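Long-range contact in OmpT protein (Vibrio cholerae serotype O1, PDB 6EHD), which probably acts as a diffusion porin, a beta-barrel channel that lets ions and other small solutes cross the outer membrane: residues 143-152 against 164-172. The protein carries 1 engineered substitution. Sequence-based numbering, arbitrary orientation.
Sequences NAKQELAELY and AGGGQNRDK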
loop_
_atom_site.group_PDB
_atom_site.type_symbol
_atom_site.label_atom_id
_atom_site.label_comp_id
_atom_site.label_asym_id
_atom_site.label_seq_id
_atom_site.Cartn_x
_atom_site.Cartn_y
_atom_site.Cartn_z
ATOM N N ASN A 143 7.471 -7.615 22.383
ATOM C CA ASN A 143 8.191 -8.083 21.179
ATOM C C ASN A 143 7.497 -9.129 20.307
ATOM O O ASN A 143 8.122 -9.650 19.388
ATOM C CB ASN A 143 9.626 -8.556 21.523
ATOM C CG ASN A 143 10.524 -7.427 21.999
ATOM O OD1 ASN A 143 10.169 -6.245 21.952
ATOM N ND2 ASN A 143 11.708 -7.793 22.439
ATOM N N ALA A 144 6.221 -9.420 20.558
ATOM C CA ALA A 144 5.440 -10.347 19.692
ATOM C C ALA A 144 4.938 -9.666 18.384
ATOM O O ALA A 144 4.523 -10.339 17.424
ATOM C CB ALA A 144 4.253 -10.915 20.475
ATOM N N LYS A 145 4.955 -8.333 18.364
ATOM C CA LYS A 145 4.534 -7.540 17.181
ATOM C C LYS A 145 5.628 -6.509 16.922
ATOM O O LYS A 145 6.379 -6.164 17.823
ATOM C CB LYS A 145 3.207 -6.838 17.470
ATOM C CG LYS A 145 1.998 -7.755 17.584
ATOM C CD LYS A 145 0.790 -6.891 17.891
ATOM C CE LYS A 145 -0.532 -7.631 17.810
ATOM N NZ LYS A 145 -0.515 -8.922 18.516
ATOM N N GLN A 146 5.719 -6.001 15.698
ATOM C CA GLN A 146 6.714 -4.940 15.381
ATOM C C GLN A 146 6.503 -3.623 16.096
ATOM O O GLN A 146 5.372 -3.279 16.537
ATOM C CB GLN A 146 6.712 -4.727 13.845
ATOM C CG GLN A 146 7.096 -5.952 13.027
ATOM C CD GLN A 146 6.915 -5.737 11.505
ATOM O OE1 GLN A 146 6.305 -4.738 11.088
ATOM N NE2 GLN A 146 7.439 -6.669 10.682
ATOM N N GLU A 147 7.564 -2.819 16.196
ATOM C CA GLU A 147 7.416 -1.408 16.549
ATOM C C GLU A 147 7.026 -0.584 15.290
ATOM O O GLU A 147 7.601 -0.844 14.205
ATOM C CB GLU A 147 8.717 -0.805 17.100
ATOM C CG GLU A 147 9.304 -1.581 18.315
ATOM C CD GLU A 147 10.592 -0.972 18.876
ATOM O OE1 GLU A 147 11.019 0.142 18.479
ATOM O OE2 GLU A 147 11.206 -1.638 19.716
ATOM N N LEU A 148 6.191 0.421 15.476
ATOM C CA LEU A 148 5.742 1.328 14.375
ATOM C C LEU A 148 5.314 2.684 14.897
ATOM O O LEU A 148 4.529 2.814 15.845
ATOM C CB LEU A 148 4.585 0.668 13.592
ATOM C CG LEU A 148 3.972 1.400 12.399
ATOM C CD1 LEU A 148 4.961 1.415 11.240
ATOM C CD2 LEU A 148 2.686 0.756 11.977
ATOM N N ALA A 149 5.789 3.722 14.217
ATOM C CA ALA A 149 5.363 5.049 14.476
ATOM C C ALA A 149 5.447 5.854 13.131
ATOM O O ALA A 149 6.519 5.841 12.477
ATOM C CB ALA A 149 6.256 5.709 15.547
ATOM N N GLU A 150 4.365 6.578 12.817
ATOM C CA GLU A 150 4.236 7.284 11.519
ATOM C C GLU A 150 3.513 8.607 11.644
ATOM O O GLU A 150 2.610 8.734 12.462
ATOM C CB GLU A 150 3.439 6.364 10.511
ATOM C CG GLU A 150 4.119 5.024 10.255
ATOM C CD GLU A 150 3.476 4.196 9.107
ATOM O OE1 GLU A 150 2.196 4.172 9.086
ATOM O OE2 GLU A 150 4.235 3.577 8.323
ATOM N N LEU A 151 3.860 9.582 10.776
ATOM C CA LEU A 151 3.213 10.898 10.719
ATOM C C LEU A 151 3.314 11.454 9.325
ATOM O O LEU A 151 4.441 11.458 8.768
ATOM C CB LEU A 151 3.901 11.898 11.704
ATOM C CG LEU A 151 3.486 13.375 11.622
ATOM C CD1 LEU A 151 2.082 13.520 12.046
ATOM C CD2 LEU A 151 4.354 14.294 12.527
ATOM N N TYR A 152 2.171 11.870 8.779
ATOM C CA TYR A 152 2.061 12.497 7.442
ATOM C C TYR A 152 1.198 13.777 7.547
ATOM O O TYR A 152 0.202 13.820 8.334
ATOM C CB TYR A 152 1.456 11.487 6.413
ATOM C CG TYR A 152 2.352 10.317 6.076
ATOM C CD1 TYR A 152 2.454 9.190 6.888
ATOM C CD2 TYR A 152 3.098 10.297 4.885
ATOM C CE1 TYR A 152 3.299 8.136 6.569
ATOM C CE2 TYR A 152 3.886 9.220 4.532
ATOM C CZ TYR A 152 4.016 8.150 5.374
ATOM O OH TYR A 152 4.882 7.089 5.023
ATOM N N ALA A 164 3.580 15.075 2.643
ATOM C CA ALA A 164 4.915 14.637 3.112
ATOM C C ALA A 164 4.863 13.945 4.427
ATOM O O ALA A 164 3.935 14.167 5.217
ATOM C CB ALA A 164 5.770 15.926 3.249
ATOM N N GLY A 165 5.835 13.071 4.714
ATOM C CA GLY A 165 5.812 12.343 5.973
ATOM C C GLY A 165 6.641 11.080 5.912
ATOM O O GLY A 165 7.377 10.785 4.934
ATOM N N GLY A 166 6.441 10.274 6.945
ATOM C CA GLY A 166 7.159 9.045 7.061
ATOM C C GLY A 166 7.136 8.484 8.457
ATOM O O GLY A 166 6.161 8.642 9.200
ATOM N N GLY A 167 8.161 7.715 8.759
ATOM C CA GLY A 167 8.177 6.948 9.999
ATOM C C GLY A 167 9.299 5.943 10.170
ATOM O O GLY A 167 10.319 5.972 9.463
ATOM N N GLN A 168 9.109 5.100 11.199
ATOM C CA GLN A 168 10.023 4.044 11.551
ATOM C C GLN A 168 9.355 2.759 11.948
ATOM O O GLN A 168 8.363 2.788 12.691
ATOM C CB GLN A 168 10.989 4.571 12.717
ATOM C CG GLN A 168 12.162 3.619 12.873
ATOM C CD GLN A 168 13.189 4.192 13.859
ATOM O OE1 GLN A 168 14.193 4.889 13.476
ATOM N NE2 GLN A 168 12.876 4.027 15.100
ATOM N N ASN A 169 9.853 1.629 11.426
ATOM C CA ASN A 169 9.251 0.297 11.590
ATOM C C ASN A 169 10.410 -0.671 11.963
ATOM O O ASN A 169 11.423 -0.706 11.270
ATOM C CB ASN A 169 8.542 -0.137 10.302
ATOM C CG ASN A 169 7.893 -1.513 10.326
ATOM O OD1 ASN A 169 7.844 -2.131 9.255
ATOM N ND2 ASN A 169 7.275 -1.988 11.495
ATOM N N ARG A 170 10.285 -1.359 13.107
ATOM C CA ARG A 170 11.369 -2.284 13.597
ATOM C C ARG A 170 10.848 -3.668 13.800
ATOM O O ARG A 170 9.790 -3.837 14.415
ATOM C CB ARG A 170 11.974 -1.789 14.942
ATOM C CG ARG A 170 13.223 -2.592 15.372
ATOM C CD ARG A 170 13.986 -1.884 16.503
ATOM N NE ARG A 170 15.025 -2.767 17.060
ATOM C CZ ARG A 170 15.716 -2.495 18.174
ATOM N NH1 ARG A 170 15.492 -1.372 18.878
ATOM N NH2 ARG A 170 16.642 -3.350 18.592
ATOM N N ASP A 171 11.573 -4.666 13.291
ATOM C CA ASP A 171 11.238 -6.060 13.515
ATOM C C ASP A 171 12.502 -6.766 14.101
ATOM O O ASP A 171 13.520 -6.919 13.404
ATOM C CB ASP A 171 10.841 -6.774 12.249
ATOM C CG ASP A 171 10.300 -8.218 12.532
ATOM O OD1 ASP A 171 10.861 -8.940 13.369
ATOM O OD2 ASP A 171 9.302 -8.622 11.945
ATOM N N LYS A 172 12.397 -7.200 15.351
ATOM C CA LYS A 172 13.569 -7.736 16.084
ATOM C C LYS A 172 13.950 -9.150 15.669
ATOM O O LYS A 172 15.029 -9.589 16.014
ATOM C CB LYS A 172 13.324 -7.656 17.599
ATOM C CG LYS A 172 13.451 -6.247 18.151
ATOM C CD LYS A 172 12.889 -6.161 19.570
ATOM C CE LYS A 172 13.039 -4.771 20.125
ATOM N NZ LYS A 172 12.721 -4.714 21.585
HETATM O O HOH W 1 13.839 1.046 18.600
#
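Y152 lies across the backbone of G165 and G166. The N of G166 sits 3.5 Å above the ring plane, over its centre. G165 has no CB to keep the ring away, so CD2 of Y152 comes to 3.6 Å from CA of G165. OH of Y152 is hydrogen-bonded to OH of Y215. E150, on the same face as Y152, is buried and turns its carboxylate to Y196 and S91.

Backbone hydrogen bonds link E147 to R170, A149 to Q168 and L151 to G166. N169 adds a side-chain grip. With CG anti to the backbone N (chi1 179°), its amide leans across to 147-152. ND2 reaches O of E147 at 3.0 Å and OE1 of Q146 at 2.9 Å; both lie close to the amide plane and hold it flat. The backbone O of E147 also accepts the N-H of R170, from the opposite face of its plane. Beyond, NE2 of Q146 gives a 3.0 Å bond to the anti side of OD2 of D171, whose OD1 takes the N-H of A173.

The face of E147, A149, L151, Q168 and R170 is looser. A water joins OE1 of E147 to NH1 of R170, which also forms a salt bridge with D191. At the loop end beyond the strands, NZ of K172 bonds OD1 of poorly ordered N143.

Strands 147-157 and 160-171 form an antiparallel hairpin. E150 and Y152 pack on helix 90-94, consistent with the inner side of a porin barrel; A164 lies near a bound detergent.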